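Local coordinates for extracellular solute-binding protein family 1 (Arthrobacter chlorophenolicus, PDB 4R2F) that binds the disaccharide laminaribiose and, as a solute-binding protein of a sugar transporter, probably hands such sugars on for uptake into the cell, at residues A[243-247]-A[248-252]; A[284-288]-A[289-293]. One frame throughout, in Å; residues are numbered along the deposited sequence.

Contact 1: residues A[243-247]-A[248-252]; sequences ELVSN and GVIDP
The carbonyl oxygen of Leu244 receives two amides of the chain that follows it. Val249 N lies 3.0 Å from Leu244 O, and Ile250 N approaches the same oxygen from above the carbonyl plane, with a straighter N-H...O angle of 163°. Gly248 N turns back to Val245 O at 3.3 Å. The Val249 and Gly248 bonds and the positive phi of Gly248 make a Schellman motif, a common C-terminal helix cap, to which the Ile250 bond is added; a side chain at Gly248 would press on the Asn247 carbonyl. One water joins Val245 O to Ile250 O, tying the last turn to the departing chain. In the same last turn, Asn247 ND2 donates at 2.8 Å to Glu243 O, which lies in the plane of the Asn247 side-chain amide and also accepts from Asn247 N and Ser246 OG. Beneath the cap, the CD1 end of Ile250 lies against Leu244 CB (3.9 Å) and Val245 CG2, which chi1 of 173° sets beside the backbone N, facing Ile250. Leu244 CD2 meets Val249 CG1 at 3.8 Å. An alanine in place of Ile250 would take away CG1, CG2 and CD1 and is likely to leave a gap beside Leu244 CB and Val245 CG2. The motif closes helix 232-246 before the loop to helix 259-267; Leu244, Val249 and Ile250 rest on Phe194, and Leu244 also touches Leu180 of helix 176-188.

Contact 2: residues A[284-288]-A[289-293]; sequences VGDTS and GDIVV
Ser288 OG takes the amide of Asp290 in a hydrogen bond of 3.2 Å from Asp290 N, at an N-H...O angle of 155°, and CB of Asp290 lies close beside the same hydroxyl. That oxygen is set in place by chi1 of 64°, which puts OG between the backbone N and the carbonyl carbon of Ser288, and it donates in turn to Asp286 OD1 at 2.7 Å, on the syn side of the carboxylate. Asp286 OD1 also receives Ser288 N at 2.9 Å, nearly along its C-O axis, so one carboxylate oxygen grips both the amide and the hydroxyl of a single serine. An aspartate that accepts from the amide two residues on defines an Asx turn, here folding the loop that leads from helix 280-284 into strand 291-294. Gly289 follows with backbone angles that would jam a side chain against the Ser288 carbonyl. Within the turn a water donates to Asp286 O at 2.8 Å and accepts from Gly289 N and Ile291 N, bridging backbone groups on the two limbs. Below the polar part, Ile291 CD1 reaches Val284 CG2 tip to tip at 4.1 Å and comes equally near Asp286 O. Further out, Arg161 of strand 145-161 makes salt bridges to both aspartates, through NH1 to Asp286 OD2 and through NH2 to Asp290 OD2, and probably offsets their like charges. Asp290 OD2 is held as well by Ser163 OG, while Val284 packs on Asn263 and Trp266 of helix 259-267.

Contact 1 and contact 2 follow one another along the chain, with centres 24 Å apart and nearest atoms about 15 Å apart, so they do not touch. Each marks the exit from a helix: residues 243-252 lead from helix 232-246 into a loop, whereas 284-293 lead from helix 280-284 into strand 291-294, which pairs antiparallel with strand 145-161 of the mixed sheet. Helix 259-267 lies between them in sequence and is touched by both: Asp251 bonds to Gln265, and Val284 packs on Asn263 and Trp266. Both turns probably serve the framework; the Val284 side chain lies about 10 Å from a bound glucose unit of the laminaribiose.

Contact 1: residues A[243-247]-A[248-252]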
loop_
_atom_site.group_PDB
_atom_site.type_symbol
_atom_site.label_atom_id
_atom_site.label_comp_id
_atom_site.label_asym_id
_atom_site.label_seq_id
_atom_site.Cartn_x
_atom_site.Cartn_y
_atom_site.Cartn_z
ATOM N N GLU A 243 -9.825 -1.895 -21.820
ATOM C CA GLU A 243 -9.923 -3.069 -22.635
ATOM C C GLU A 243 -10.086 -4.321 -21.769
ATOM O O GLU A 243 -10.824 -5.218 -22.127
ATOM C CB GLU A 243 -8.682 -3.194 -23.502
ATOM C CG GLU A 243 -8.873 -4.033 -24.743
ATOM C CD GLU A 243 -7.600 -4.120 -25.564
ATOM O OE1 GLU A 243 -7.587 -4.863 -26.564
ATOM O OE2 GLU A 243 -6.600 -3.456 -25.207
ATOM N N LEU A 244 -9.366 -4.414 -20.656
ATOM C CA LEU A 244 -9.606 -5.515 -19.725
ATOM C C LEU A 244 -11.059 -5.512 -19.201
ATOM O O LEU A 244 -11.688 -6.580 -19.093
ATOM C CB LEU A 244 -8.643 -5.471 -18.560
ATOM C CG LEU A 244 -7.171 -5.683 -18.858
ATOM C CD1 LEU A 244 -6.423 -5.687 -17.543
ATOM C CD2 LEU A 244 -6.935 -6.969 -19.621
ATOM N N VAL A 245 -11.595 -4.315 -18.931
ATOM C CA VAL A 245 -12.990 -4.152 -18.491
ATOM C C VAL A 245 -14.001 -4.558 -19.568
ATOM O O VAL A 245 -14.948 -5.308 -19.280
ATOM C CB VAL A 245 -13.299 -2.723 -17.989
ATOM C CG1 VAL A 245 -14.792 -2.548 -17.697
ATOM C CG2 VAL A 245 -12.500 -2.403 -16.716
ATOM N N SER A 246 -13.796 -4.107 -20.800
ATOM C CA SER A 246 -14.746 -4.423 -21.900
ATOM C C SER A 246 -14.725 -5.899 -22.295
ATOM O O SER A 246 -15.713 -6.423 -22.740
ATOM C CB SER A 246 -14.480 -3.552 -23.140
ATOM O OG SER A 246 -13.190 -3.788 -23.655
ATOM N N ASN A 247 -13.579 -6.548 -22.139
ATOM C CA ASN A 247 -13.428 -7.968 -22.454
ATOM C C ASN A 247 -13.827 -8.915 -21.298
ATOM O O ASN A 247 -13.765 -10.132 -21.454
ATOM C CB ASN A 247 -11.963 -8.247 -22.886
ATOM C CG ASN A 247 -11.683 -7.831 -24.328
ATOM O OD1 ASN A 247 -11.914 -8.598 -25.242
ATOM N ND2 ASN A 247 -11.168 -6.623 -24.532
ATOM N N GLY A 248 -14.200 -8.357 -20.147
ATOM C CA GLY A 248 -14.607 -9.135 -18.978
ATOM C C GLY A 248 -13.461 -9.851 -18.285
ATOM O O GLY A 248 -13.682 -10.801 -17.569
ATOM N N VAL A 249 -12.230 -9.427 -18.532
ATOM C CA VAL A 249 -11.052 -9.961 -17.811
ATOM C C VAL A 249 -11.035 -9.387 -16.395
ATOM O O VAL A 249 -10.738 -10.081 -15.414
ATOM C CB VAL A 249 -9.761 -9.613 -18.575
ATOM C CG1 VAL A 249 -8.509 -9.940 -17.763
ATOM C CG2 VAL A 249 -9.763 -10.342 -19.917
ATOM N N ILE A 250 -11.341 -8.100 -16.306
ATOM C CA ILE A 250 -11.759 -7.518 -15.051
ATOM C C ILE A 250 -13.245 -7.816 -14.911
ATOM O O ILE A 250 -14.020 -7.633 -15.858
ATOM C CB ILE A 250 -11.450 -6.000 -15.005
ATOM C CG1 ILE A 250 -9.924 -5.800 -14.891
ATOM C CG2 ILE A 250 -12.176 -5.334 -13.855
ATOM C CD1 ILE A 250 -9.448 -4.353 -14.951
ATOM N N ASP A 251 -13.611 -8.269 -13.719
ATOM C CA ASP A 251 -14.974 -8.665 -13.357
ATOM C C ASP A 251 -15.822 -7.405 -13.420
ATOM O O ASP A 251 -15.419 -6.354 -12.885
ATOM C CB ASP A 251 -14.925 -9.248 -11.937
ATOM C CG ASP A 251 -16.275 -9.735 -11.396
ATOM O OD1 ASP A 251 -17.372 -9.254 -11.764
ATOM O OD2 ASP A 251 -16.213 -10.607 -10.501
ATOM N N PRO A 252 -16.982 -7.471 -14.100
ATOM C CA PRO A 252 -17.787 -6.261 -14.216
ATOM C C PRO A 252 -18.262 -5.705 -12.867
ATOM O O PRO A 252 -18.555 -4.504 -12.778
ATOM C CB PRO A 252 -18.985 -6.714 -15.078
ATOM C CG PRO A 252 -19.066 -8.181 -14.847
ATOM C CD PRO A 252 -17.627 -8.618 -14.766
HETATM O O HOH W 1 -16.051 -6.278 -17.062
#

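Contact 2: residues A[284-288]-A[289-293]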
loop_
_atom_site.group_PDB
_atom_site.type_symbol
_atom_site.label_atom_id
_atom_site.label_comp_id
_atom_site.label_asym_id
_atom_site.label_seq_id
_atom_site.Cartn_x
_atom_site.Cartn_y
_atom_site.Cartn_z
ATOM N N VAL A 284 -5.900 -14.616 2.903
ATOM C CA VAL A 284 -7.198 -15.105 2.483
ATOM C C VAL A 284 -7.579 -16.486 3.033
ATOM O O VAL A 284 -8.678 -16.956 2.761
ATOM C CB VAL A 284 -7.356 -15.055 0.940
ATOM C CG1 VAL A 284 -6.913 -13.692 0.406
ATOM C CG2 VAL A 284 -6.599 -16.176 0.244
ATOM N N GLY A 285 -6.706 -17.113 3.825
ATOM C CA GLY A 285 -6.975 -18.437 4.389
ATOM C C GLY A 285 -7.007 -19.580 3.383
ATOM O O GLY A 285 -7.882 -20.434 3.438
ATOM N N ASP A 286 -6.071 -19.587 2.437
ATOM C CA ASP A 286 -5.842 -20.755 1.580
ATOM C C ASP A 286 -4.359 -20.918 1.353
ATOM O O ASP A 286 -3.779 -20.332 0.428
ATOM C CB ASP A 286 -6.550 -20.649 0.217
ATOM C CG ASP A 286 -6.340 -21.887 -0.666
ATOM O OD1 ASP A 286 -5.346 -22.629 -0.494
ATOM O OD2 ASP A 286 -7.177 -22.120 -1.556
ATOM N N THR A 287 -3.769 -21.741 2.203
ATOM C CA THR A 287 -2.364 -22.108 2.116
ATOM C C THR A 287 -2.160 -23.518 1.522
ATOM O O THR A 287 -1.218 -24.204 1.879
ATOM C CB THR A 287 -1.735 -22.057 3.522
ATOM O OG1 THR A 287 -2.520 -22.869 4.403
ATOM C CG2 THR A 287 -1.675 -20.578 4.064
ATOM N N SER A 288 -3.035 -23.943 0.617
ATOM C CA SER A 288 -2.805 -25.154 -0.170
ATOM C C SER A 288 -1.498 -25.104 -0.991
ATOM O O SER A 288 -0.995 -26.142 -1.358
ATOM C CB SER A 288 -3.967 -25.392 -1.128
ATOM O OG SER A 288 -4.072 -24.341 -2.090
ATOM N N GLY A 289 -0.968 -23.915 -1.294
ATOM C CA GLY A 289 0.189 -23.795 -2.201
ATOM C C GLY A 289 -0.250 -23.488 -3.632
ATOM O O GLY A 289 0.581 -23.293 -4.521
ATOM N N ASP A 290 -1.562 -23.419 -3.861
ATOM C CA ASP A 290 -2.081 -23.179 -5.210
ATOM C C ASP A 290 -1.936 -21.705 -5.598
ATOM O O ASP A 290 -1.772 -21.397 -6.775
ATOM C CB ASP A 290 -3.537 -23.636 -5.332
ATOM C CG ASP A 290 -3.986 -23.811 -6.759
ATOM O OD1 ASP A 290 -3.171 -24.109 -7.648
ATOM O OD2 ASP A 290 -5.188 -23.655 -7.020
ATOM N N ILE A 291 -1.953 -20.809 -4.610
ATOM C CA ILE A 291 -1.818 -19.364 -4.859
ATOM C C ILE A 291 -0.361 -18.970 -4.713
ATOM O O ILE A 291 0.215 -19.116 -3.630
ATOM C CB ILE A 291 -2.632 -18.516 -3.872
ATOM C CG1 ILE A 291 -4.131 -18.808 -4.027
ATOM C CG2 ILE A 291 -2.341 -17.040 -4.112
ATOM C CD1 ILE A 291 -4.967 -18.245 -2.894
ATOM N N VAL A 292 0.202 -18.438 -5.798
ATOM C CA VAL A 292 1.638 -18.237 -5.953
ATOM C C VAL A 292 1.973 -16.868 -6.559
ATOM O O VAL A 292 1.215 -16.322 -7.379
ATOM C CB VAL A 292 2.204 -19.362 -6.869
ATOM C CG1 VAL A 292 3.646 -19.104 -7.271
ATOM C CG2 VAL A 292 2.061 -20.709 -6.169
ATOM N N VAL A 293 3.115 -16.320 -6.166
ATOM C CA VAL A 293 3.583 -15.028 -6.752
ATOM C C VAL A 293 3.964 -15.213 -8.207
ATOM O O VAL A 293 4.655 -16.174 -8.555
ATOM C CB VAL A 293 4.756 -14.440 -5.942
ATOM C CG1 VAL A 293 5.363 -13.221 -6.632
ATOM C CG2 VAL A 293 4.272 -14.053 -4.555
HETATM O O HOH W 2 -1.923 -21.143 -1.517
#